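Local coordinates for protein branched-chain amino acid aminotransferase (PDB 5CE8) that probably transfers the amino group of leucine, isoleucine or valine to 2-oxoglutarate, using pyridoxal 5'-phosphate as cofactor, at residues Y49-D62 with V292-V306. Numbering follows the deposited sequence.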
ATOM      1  N   TYR A  49      10.534  12.674 -40.254  1.00 27.80           N
ATOM      2  CA  TYR A  49      10.150  11.794 -41.318  1.00 27.81           C
ATOM      3  C   TYR A  49      10.310  12.447 -42.747  1.00 28.04           C
ATOM      4  O   TYR A  49       9.914  13.579 -42.999  1.00 25.60           O
ATOM      5  CB  TYR A  49       8.704  11.464 -41.168  1.00 26.48           C
ATOM      6  CG  TYR A  49       8.291  10.648 -39.973  1.00 24.15           C
ATOM      7  CD1 TYR A  49       8.174   9.267 -40.082  1.00 25.87           C
ATOM      8  CD2 TYR A  49       7.883  11.247 -38.802  1.00 24.78           C
ATOM      9  CE1 TYR A  49       7.713   8.482 -39.040  1.00 28.65           C
ATOM     10  CE2 TYR A  49       7.386  10.457 -37.742  1.00 25.19           C
ATOM     11  CZ  TYR A  49       7.314   9.095 -37.871  1.00 27.83           C
ATOM     12  OH  TYR A  49       6.815   8.313 -36.861  1.00 29.93           O
ATOM     13  N   TRP A  50      10.845  11.652 -43.643  1.00 28.62           N
ATOM     14  CA  TRP A  50      11.090  11.987 -45.028  1.00 30.66           C
ATOM     15  C   TRP A  50       9.847  11.562 -45.766  1.00 29.76           C
ATOM     16  O   TRP A  50       9.509  10.419 -45.727  1.00 35.05           O
ATOM     17  CB  TRP A  50      12.217  11.112 -45.569  1.00 30.03           C
ATOM     18  CG  TRP A  50      12.635  11.460 -46.968  1.00 32.68           C
ATOM     19  CD1 TRP A  50      12.650  10.618 -48.073  1.00 35.80           C
ATOM     20  CD2 TRP A  50      13.122  12.712 -47.415  1.00 31.08           C
ATOM     21  NE1 TRP A  50      13.127  11.299 -49.177  1.00 35.69           N
ATOM     22  CE2 TRP A  50      13.423  12.586 -48.796  1.00 37.87           C
ATOM     23  CE3 TRP A  50      13.360  13.921 -46.791  1.00 34.65           C
ATOM     24  CZ2 TRP A  50      13.918  13.634 -49.545  1.00 34.47           C
ATOM     25  CZ3 TRP A  50      13.878  14.986 -47.540  1.00 34.85           C
ATOM     26  CH2 TRP A  50      14.161  14.824 -48.912  1.00 36.53           C
ATOM     27  N   ASN A  51       9.209  12.470 -46.464  1.00 31.73           N
ATOM     28  CA  ASN A  51       8.043  12.123 -47.245  1.00 35.58           C
ATOM     29  C   ASN A  51       8.375  12.060 -48.744  1.00 39.46           C
ATOM     30  O   ASN A  51       7.486  11.926 -49.528  1.00 38.28           O
ATOM     31  CB  ASN A  51       6.939  13.138 -46.995  1.00 32.34           C
ATOM     32  CG  ASN A  51       7.297  14.513 -47.463  1.00 32.63           C
ATOM     33  OD1 ASN A  51       8.280  14.717 -48.165  1.00 43.55           O
ATOM     34  ND2 ASN A  51       6.523  15.456 -47.086  1.00 34.10           N
ATOM     35  N   GLY A  52       9.637  12.204 -49.136  1.00 39.51           N
ATOM     36  CA  GLY A  52       9.965  12.307 -50.538  1.00 39.49           C
ATOM     37  C   GLY A  52      10.254  13.725 -50.995  1.00 34.31           C
ATOM     38  O   GLY A  52      11.081  13.896 -51.866  1.00 43.73           O
ATOM     39  N   GLU A  53       9.610  14.737 -50.413  1.00 40.13           N
ATOM     40  CA  GLU A  53       9.844  16.190 -50.717  1.00 36.51           C
ATOM     41  C   GLU A  53      10.688  16.892 -49.697  1.00 45.05           C
ATOM     42  O   GLU A  53      11.318  17.916 -49.988  1.00 38.99           O
ATOM     43  CB  GLU A  53       8.529  16.999 -50.716  1.00 31.38           C
ATOM     44  N   ASN A  54      10.579  16.456 -48.448  1.00 42.40           N
ATOM     45  CA  ASN A  54      11.199  17.204 -47.365  1.00 40.02           C
ATOM     46  C   ASN A  54      11.246  16.306 -46.136  1.00 33.72           C
ATOM     47  O   ASN A  54      10.635  15.251 -46.107  1.00 27.62           O
ATOM     48  CB  ASN A  54      10.454  18.526 -47.082  1.00 38.06           C
ATOM     49  CG  ASN A  54      11.333  19.621 -46.458  1.00 35.78           C
ATOM     50  OD1 ASN A  54      12.320  19.368 -45.768  1.00 33.92           O
ATOM     51  ND2 ASN A  54      10.928  20.848 -46.661  1.00 39.26           N
ATOM     52  N   LEU A  55      12.044  16.731 -45.168  1.00 33.75           N
ATOM     53  CA  LEU A  55      12.194  16.017 -43.886  1.00 28.62           C
ATOM     54  C   LEU A  55      11.516  16.885 -42.873  1.00 26.29           C
ATOM     55  O   LEU A  55      11.951  18.032 -42.712  1.00 23.63           O
ATOM     56  CB  LEU A  55      13.676  15.862 -43.546  1.00 30.25           C
ATOM     57  CG  LEU A  55      14.006  15.040 -42.274  1.00 30.01           C
ATOM     58  CD1 LEU A  55      13.281  13.694 -42.255  1.00 29.99           C
ATOM     59  CD2 LEU A  55      15.491  14.797 -42.147  1.00 28.94           C
ATOM     60  N   TYR A  56      10.436  16.362 -42.262  1.00 24.53           N
ATOM     61  CA  TYR A  56       9.612  17.083 -41.221  1.00 26.29           C
ATOM     62  C   TYR A  56       9.851  16.497 -39.822  1.00 24.35           C
ATOM     63  O   TYR A  56       9.710  15.283 -39.569  1.00 22.83           O
ATOM     64  CB  TYR A  56       8.103  17.088 -41.566  1.00 30.26           C
ATOM     65  CG  TYR A  56       7.863  17.888 -42.867  1.00 29.60           C
ATOM     66  CD1 TYR A  56       7.888  19.248 -42.861  1.00 30.63           C
ATOM     67  CD2 TYR A  56       7.697  17.242 -44.089  1.00 35.85           C
ATOM     68  CE1 TYR A  56       7.703  19.992 -44.016  1.00 33.31           C
ATOM     69  CE2 TYR A  56       7.513  17.972 -45.275  1.00 36.92           C
ATOM     70  CZ  TYR A  56       7.571  19.362 -45.227  1.00 36.62           C
ATOM     71  OH  TYR A  56       7.422  20.125 -46.353  1.00 33.46           O
ATOM     72  N   VAL A  57      10.258  17.382 -38.921  1.00 24.48           N
ATOM     73  CA  VAL A  57      10.428  17.008 -37.533  1.00 22.71           C
ATOM     74  C   VAL A  57       9.050  17.124 -36.838  1.00 22.24           C
ATOM     75  O   VAL A  57       8.352  18.115 -37.028  1.00 22.86           O
ATOM     76  CB  VAL A  57      11.389  17.908 -36.785  1.00 21.09           C
ATOM     77  CG1 VAL A  57      11.738  17.248 -35.464  1.00 21.39           C
ATOM     78  CG2 VAL A  57      12.699  18.271 -37.519  1.00 22.19           C
ATOM     79  N   PHE A  58       8.635  16.066 -36.158  1.00 22.13           N
ATOM     80  CA  PHE A  58       7.255  15.965 -35.698  1.00 19.95           C
ATOM     81  C   PHE A  58       7.210  16.464 -34.319  1.00 20.39           C
ATOM     82  O   PHE A  58       7.942  15.916 -33.439  1.00 24.60           O
ATOM     83  CB  PHE A  58       6.726  14.578 -35.714  1.00 22.26           C
ATOM     84  CG  PHE A  58       5.262  14.522 -35.361  1.00 19.76           C
ATOM     85  CD1 PHE A  58       4.279  15.119 -36.217  1.00 18.45           C
ATOM     86  CD2 PHE A  58       4.852  13.933 -34.209  1.00 19.29           C
ATOM     87  CE1 PHE A  58       2.950  15.146 -35.851  1.00 18.29           C
ATOM     88  CE2 PHE A  58       3.526  13.852 -33.882  1.00 18.12           C
ATOM     89  CZ  PHE A  58       2.550  14.429 -34.715  1.00 18.75           C
ATOM     90  N   ARG A  59       6.378  17.484 -34.116  1.00 23.26           N
ATOM     91  CA  ARG A  59       6.110  18.221 -32.849  1.00 24.26           C
ATOM     92  C   ARG A  59       7.340  18.631 -32.071  1.00 28.10           C
ATOM     93  O   ARG A  59       7.477  18.420 -30.819  1.00 23.30           O
ATOM     94  CB  ARG A  59       5.044  17.582 -31.973  1.00 24.64           C
ATOM     95  CG  ARG A  59       3.775  17.334 -32.736  1.00 21.63           C
ATOM     96  CD  ARG A  59       2.691  16.618 -31.880  1.00 22.76           C
ATOM     97  NE  ARG A  59       2.254  17.484 -30.808  1.00 20.42           N
ATOM     98  CZ  ARG A  59       1.086  17.374 -30.159  1.00 23.53           C
ATOM     99  NH1 ARG A  59       0.207  16.419 -30.401  1.00 23.46           N
ATOM    100  NH2 ARG A  59       0.744  18.279 -29.305  1.00 18.19           N
ATOM    101  N   LEU A  60       8.237  19.289 -32.813  1.00 24.87           N
ATOM    102  CA  LEU A  60       9.539  19.668 -32.201  1.00 21.62           C
ATOM    103  C   LEU A  60       9.466  20.496 -30.976  1.00 24.80           C
ATOM    104  O   LEU A  60      10.033  20.158 -29.929  1.00 22.82           O
ATOM    105  CB  LEU A  60      10.342  20.405 -33.237  1.00 22.87           C
ATOM    106  CG  LEU A  60      11.761  20.870 -32.947  1.00 24.43           C
ATOM    107  CD1 LEU A  60      12.555  19.733 -32.308  1.00 23.37           C
ATOM    108  CD2 LEU A  60      12.371  21.448 -34.236  1.00 20.48           C
ATOM    109  N   ARG A  61       8.746  21.602 -31.091  1.00 24.56           N
ATOM    110  CA  ARG A  61       8.563  22.517 -29.983  1.00 26.68           C
ATOM    111  C   ARG A  61       7.832  21.895 -28.820  1.00 22.69           C
ATOM    112  O   ARG A  61       8.120  22.212 -27.683  1.00 19.39           O
ATOM    113  CB  ARG A  61       7.836  23.796 -30.449  1.00 31.67           C
ATOM    114  CG  ARG A  61       7.759  24.955 -29.443  1.00 41.41           C
ATOM    115  CD  ARG A  61       9.136  25.577 -29.155  1.00 50.79           C
ATOM    116  NE  ARG A  61       9.743  26.142 -30.373  1.00 64.67           N
ATOM    117  CZ  ARG A  61       9.718  27.434 -30.726  1.00 65.20           C
ATOM    118  NH1 ARG A  61       9.150  28.358 -29.937  1.00 57.25           N
ATOM    119  NH2 ARG A  61      10.292  27.813 -31.874  1.00 61.19           N
ATOM    120  N   ASP A  62       6.869  21.016 -29.060  1.00 23.51           N
ATOM    121  CA  ASP A  62       6.218  20.379 -27.934  1.00 22.16           C
ATOM    122  C   ASP A  62       7.279  19.504 -27.165  1.00 22.88           C
ATOM    123  O   ASP A  62       7.222  19.417 -25.954  1.00 24.88           O
ATOM    124  CB  ASP A  62       5.052  19.524 -28.393  1.00 22.27           C
ATOM    125  CG  ASP A  62       3.853  20.342 -28.888  1.00 21.63           C
ATOM    126  OD1 ASP A  62       3.493  21.371 -28.337  1.00 23.81           O
ATOM    127  OD2 ASP A  62       3.191  19.896 -29.782  1.00 23.20           O
ATOM    128  N   VAL A 292       2.080  12.539 -40.027  1.00 24.60           N
ATOM    129  CA  VAL A 292       3.519  12.761 -39.948  1.00 24.63           C
ATOM    130  C   VAL A 292       4.179  12.961 -41.382  1.00 24.78           C
ATOM    131  O   VAL A 292       5.285  13.561 -41.524  1.00 23.45           O
ATOM    132  CB  VAL A 292       4.180  11.664 -39.094  1.00 21.73           C
ATOM    133  CG1 VAL A 292       3.556  11.663 -37.659  1.00 20.05           C
ATOM    134  CG2 VAL A 292       4.157  10.309 -39.740  1.00 19.34           C
ATOM    135  N   LEU A 293       3.515  12.472 -42.433  1.00 24.32           N
ATOM    136  CA  LEU A 293       3.988  12.699 -43.796  1.00 29.34           C
ATOM    137  C   LEU A 293       3.532  14.003 -44.431  1.00 29.46           C
ATOM    138  O   LEU A 293       3.884  14.272 -45.557  1.00 32.62           O
ATOM    139  CB  LEU A 293       3.609  11.533 -44.688  1.00 33.03           C
ATOM    140  CG  LEU A 293       4.217  10.233 -44.197  1.00 36.28           C
ATOM    141  CD1 LEU A 293       3.606   9.098 -45.029  1.00 39.33           C
ATOM    142  CD2 LEU A 293       5.770  10.203 -44.251  1.00 36.18           C
ATOM    143  N   GLY A 294       2.802  14.838 -43.691  1.00 36.78           N
ATOM    144  CA  GLY A 294       2.285  16.095 -44.205  1.00 34.31           C
ATOM    145  C   GLY A 294       1.012  16.004 -45.067  1.00 34.90           C
ATOM    146  O   GLY A 294       0.687  16.969 -45.748  1.00 36.85           O
ATOM    147  N   LYS A 295       0.308  14.877 -45.045  1.00 28.82           N
ATOM    148  CA  LYS A 295      -0.923  14.688 -45.822  1.00 27.11           C
ATOM    149  C   LYS A 295      -2.238  15.109 -45.062  1.00 32.57           C
ATOM    150  O   LYS A 295      -3.339  14.942 -45.588  1.00 30.42           O
ATOM    151  CB  LYS A 295      -1.020  13.233 -46.210  1.00 26.69           C
ATOM    152  CG  LYS A 295       0.270  12.653 -46.794  1.00 30.83           C
ATOM    153  CD  LYS A 295       0.024  11.276 -47.386  1.00 33.21           C
ATOM    154  CE  LYS A 295       1.141  10.920 -48.351  1.00 39.32           C
ATOM    155  NZ  LYS A 295       1.424   9.452 -48.336  1.00 47.53           N
ATOM    156  N   GLU A 296      -2.120  15.695 -43.868  1.00 36.92           N
ATOM    157  CA  GLU A 296      -3.293  16.234 -43.110  1.00 33.69           C
ATOM    158  C   GLU A 296      -3.075  17.703 -42.863  1.00 27.97           C
ATOM    159  O   GLU A 296      -2.257  18.094 -42.025  1.00 25.91           O
ATOM    160  CB  GLU A 296      -3.549  15.448 -41.816  1.00 38.20           C
ATOM    161  CG  GLU A 296      -4.047  14.005 -42.045  1.00 39.85           C
ATOM    162  CD  GLU A 296      -5.463  13.895 -42.639  1.00 43.57           C
ATOM    163  OE1 GLU A 296      -6.177  14.922 -42.670  1.00 45.25           O
ATOM    164  OE2 GLU A 296      -5.874  12.803 -43.109  1.00 46.97           O
ATOM    165  N   GLU A 297      -3.798  18.549 -43.627  1.00 22.53           N
ATOM    166  CA  GLU A 297      -3.486  19.977 -43.678  1.00 27.44           C
ATOM    167  C   GLU A 297      -3.708  20.633 -42.363  1.00 23.77           C
ATOM    168  O   GLU A 297      -2.964  21.532 -42.043  1.00 24.39           O
ATOM    169  CB  GLU A 297      -4.276  20.791 -44.768  1.00 30.41           C
ATOM    170  CG  GLU A 297      -4.171  22.358 -44.542  1.00 29.61           C
ATOM    171  CD  GLU A 297      -4.637  23.222 -45.752  1.00 34.83           C
ATOM    172  OE1 GLU A 297      -5.052  22.580 -46.722  1.00 32.50           O
ATOM    173  OE2 GLU A 297      -4.465  24.491 -45.747  1.00 37.32           O
ATOM    174  N   LYS A 298      -4.668  20.149 -41.568  1.00 25.00           N
ATOM    175  CA  LYS A 298      -4.939  20.776 -40.239  1.00 27.37           C
ATOM    176  C   LYS A 298      -3.694  20.616 -39.350  1.00 28.36           C
ATOM    177  O   LYS A 298      -3.528  21.380 -38.388  1.00 21.66           O
ATOM    178  CB  LYS A 298      -6.112  20.105 -39.464  1.00 26.40           C
ATOM    179  N   TYR A 299      -2.870  19.598 -39.606  1.00 28.75           N
ATOM    180  CA  TYR A 299      -1.730  19.312 -38.679  1.00 30.61           C
ATOM    181  C   TYR A 299      -0.409  19.794 -39.117  1.00 32.15           C
ATOM    182  O   TYR A 299       0.625  19.434 -38.509  1.00 33.41           O
ATOM    183  CB  TYR A 299      -1.667  17.822 -38.347  1.00 30.78           C
ATOM    184  CG  TYR A 299      -2.861  17.519 -37.503  1.00 33.13           C
ATOM    185  CD1 TYR A 299      -3.029  18.182 -36.287  1.00 30.37           C
ATOM    186  CD2 TYR A 299      -3.859  16.666 -37.939  1.00 32.37           C
ATOM    187  CE1 TYR A 299      -4.133  17.942 -35.461  1.00 31.20           C
ATOM    188  CE2 TYR A 299      -5.001  16.450 -37.117  1.00 37.29           C
ATOM    189  CZ  TYR A 299      -5.116  17.089 -35.874  1.00 35.76           C
ATOM    190  OH  TYR A 299      -6.243  16.900 -35.024  1.00 37.03           O
ATOM    191  N   LEU A 300      -0.428  20.624 -40.152  1.00 32.52           N
ATOM    192  CA  LEU A 300       0.800  21.054 -40.777  1.00 30.53           C
ATOM    193  C   LEU A 300       1.600  21.877 -39.770  1.00 30.53           C
ATOM    194  O   LEU A 300       2.866  21.813 -39.778  1.00 24.34           O
ATOM    195  CB  LEU A 300       0.562  21.694 -42.159  1.00 30.66           C
ATOM    196  CG  LEU A 300       0.427  20.656 -43.330  1.00 28.33           C
ATOM    197  CD1 LEU A 300       0.161  21.338 -44.696  1.00 30.45           C
ATOM    198  CD2 LEU A 300       1.584  19.752 -43.521  1.00 29.19           C
ATOM    199  N   PRO A 301       0.896  22.562 -38.833  1.00 27.30           N
ATOM    200  CA  PRO A 301       1.665  23.191 -37.773  1.00 27.94           C
ATOM    201  C   PRO A 301       2.523  22.335 -36.858  1.00 25.68           C
ATOM    202  O   PRO A 301       3.384  22.868 -36.220  1.00 22.68           O
ATOM    203  CB  PRO A 301       0.586  23.907 -36.957  1.00 27.72           C
ATOM    204  CG  PRO A 301      -0.421  24.286 -38.007  1.00 28.64           C
ATOM    205  CD  PRO A 301      -0.420  23.225 -39.038  1.00 27.68           C
ATOM    206  N   TRP A 302       2.308  21.031 -36.813  1.00 25.13           N
ATOM    207  CA  TRP A 302       3.141  20.120 -36.032  1.00 24.66           C
ATOM    208  C   TRP A 302       4.403  19.668 -36.755  1.00 24.84           C
ATOM    209  O   TRP A 302       5.246  18.968 -36.150  1.00 26.38           O
ATOM    210  CB  TRP A 302       2.372  18.814 -35.718  1.00 22.45           C
ATOM    211  CG  TRP A 302       1.361  19.002 -34.680  1.00 21.72           C
ATOM    212  CD1 TRP A 302       1.278  20.019 -33.742  1.00 27.11           C
ATOM    213  CD2 TRP A 302       0.332  18.101 -34.364  1.00 23.41           C
ATOM    214  NE1 TRP A 302       0.161  19.813 -32.935  1.00 25.40           N
ATOM    215  CE2 TRP A 302      -0.412  18.633 -33.288  1.00 22.07           C
ATOM    216  CE3 TRP A 302      -0.056  16.902 -34.889  1.00 23.96           C
ATOM    217  CZ2 TRP A 302      -1.522  17.968 -32.741  1.00 23.42           C
ATOM    218  CZ3 TRP A 302      -1.200  16.253 -34.362  1.00 22.95           C
ATOM    219  CH2 TRP A 302      -1.900  16.784 -33.316  1.00 22.95           C
ATOM    220  N   LEU A 303       4.540  20.050 -38.015  1.00 24.66           N
ATOM    221  CA  LEU A 303       5.604  19.560 -38.841  1.00 21.04           C
ATOM    222  C   LEU A 303       6.623  20.625 -39.146  1.00 26.45           C
ATOM    223  O   LEU A 303       6.278  21.599 -39.775  1.00 26.15           O
ATOM    224  CB  LEU A 303       4.992  19.097 -40.136  1.00 20.91           C
ATOM    225  CG  LEU A 303       4.734  17.590 -40.149  1.00 20.18           C
ATOM    226  CD1 LEU A 303       3.609  17.237 -39.179  1.00 17.51           C
ATOM    227  CD2 LEU A 303       4.402  17.183 -41.563  1.00 21.66           C
ATOM    228  N   THR A 304       7.893  20.434 -38.729  1.00 25.12           N
ATOM    229  CA  THR A 304       8.924  21.453 -38.850  1.00 26.97           C
ATOM    230  C   THR A 304       9.795  21.107 -40.011  1.00 26.35           C
ATOM    231  O   THR A 304      10.461  20.073 -39.933  1.00 35.93           O
ATOM    232  CB  THR A 304       9.829  21.551 -37.613  1.00 23.54           C
ATOM    233  OG1 THR A 304       9.044  22.035 -36.530  1.00 23.92           O
ATOM    234  CG2 THR A 304      10.965  22.563 -37.874  1.00 22.62           C
ATOM    235  N   PRO A 305       9.798  21.938 -41.093  1.00 25.81           N
ATOM    236  CA  PRO A 305      10.612  21.539 -42.235  1.00 28.24           C
ATOM    237  C   PRO A 305      12.069  21.772 -41.934  1.00 31.35           C
ATOM    238  O   PRO A 305      12.421  22.813 -41.354  1.00 23.89           O
ATOM    239  CB  PRO A 305      10.168  22.489 -43.373  1.00 29.36           C
ATOM    240  CG  PRO A 305       9.505  23.620 -42.735  1.00 28.11           C
ATOM    241  CD  PRO A 305       8.939  23.100 -41.428  1.00 28.02           C
ATOM    242  N   VAL A 306      12.890  20.829 -42.356  1.00 25.80           N
ATOM    243  CA  VAL A 306      14.340  20.914 -42.186  1.00 35.52           C
ATOM    244  C   VAL A 306      15.042  21.710 -43.348  1.00 38.17           C
ATOM    245  O   VAL A 306      16.093  22.388 -43.152  1.00 36.68           O
ATOM    246  CB  VAL A 306      14.875  19.444 -42.156  1.00 33.34           C
ATOM    247  CG1 VAL A 306      16.350  19.304 -42.480  1.00 33.54           C
ATOM    248  CG2 VAL A 306      14.593  18.877 -40.785  1.00 37.64           C
TER
HETATM  249  O   HOH W   1       7.088  13.981 -43.368  1.00 33.48           O
HETATM  250  O   HOH W   2       6.913  14.723 -39.233  1.00 21.54           O
HETATM  251  O   HOH W   3       7.446  20.350 -35.115  1.00 28.98           O
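Strand 303-305 pairs antiparallel with strand 55-58: Val57 and Thr304 exchange two backbone hydrogen bonds, and the ladder runs on through Val306 N to Leu55 O and Arg59 N to Trp302 O (2.8 Å). This adds the C-terminal strand as the last one of an antiparallel sheet. On one side of the ladder lie Tyr56, Phe58, Leu303 and Pro305; the ring of Tyr56 reaches Pro305 CB with CE1, while its CB packs on Leu303 CG.

Val292, ending helix 279-292, splits its methyls between two rings: CG2 sits 3.8 Å from the centre of the Tyr49 ring, over its face, and CG1 3.9 Å from that of Phe58. Leu303 CD1 meets the Phe58 ring at its edge, 3.7 Å from Phe58 CD1. Past the strand, the Arg59 guanidinium lies flat on the Trp302 indole, planes 11° apart, with NH1 3.3 Å from CZ2. CD rests over the five-membered ring, and the bend at chi3 (66°) turns NE and the guanidinium back along the indole. NE and NH2 both grip Asp62 OD2, NE at 2.8 Å; NH2 also bridges to Glu226, and NH1 bonds Thr227.

Water 3 ties Leu60 N, Trp302 O and Thr304 OG1 together where helix 60-74 starts; water 1 donates to Val292 O and Tyr49 O, water 2 to Val292 O and Tyr56 O. With its face on Trp302, its edge on Asp62 and a second salt bridge to Glu226, the Arg59 cation is probably well stabilised and held in orientation, close to the cofactor-binding residues His63 and Ile223.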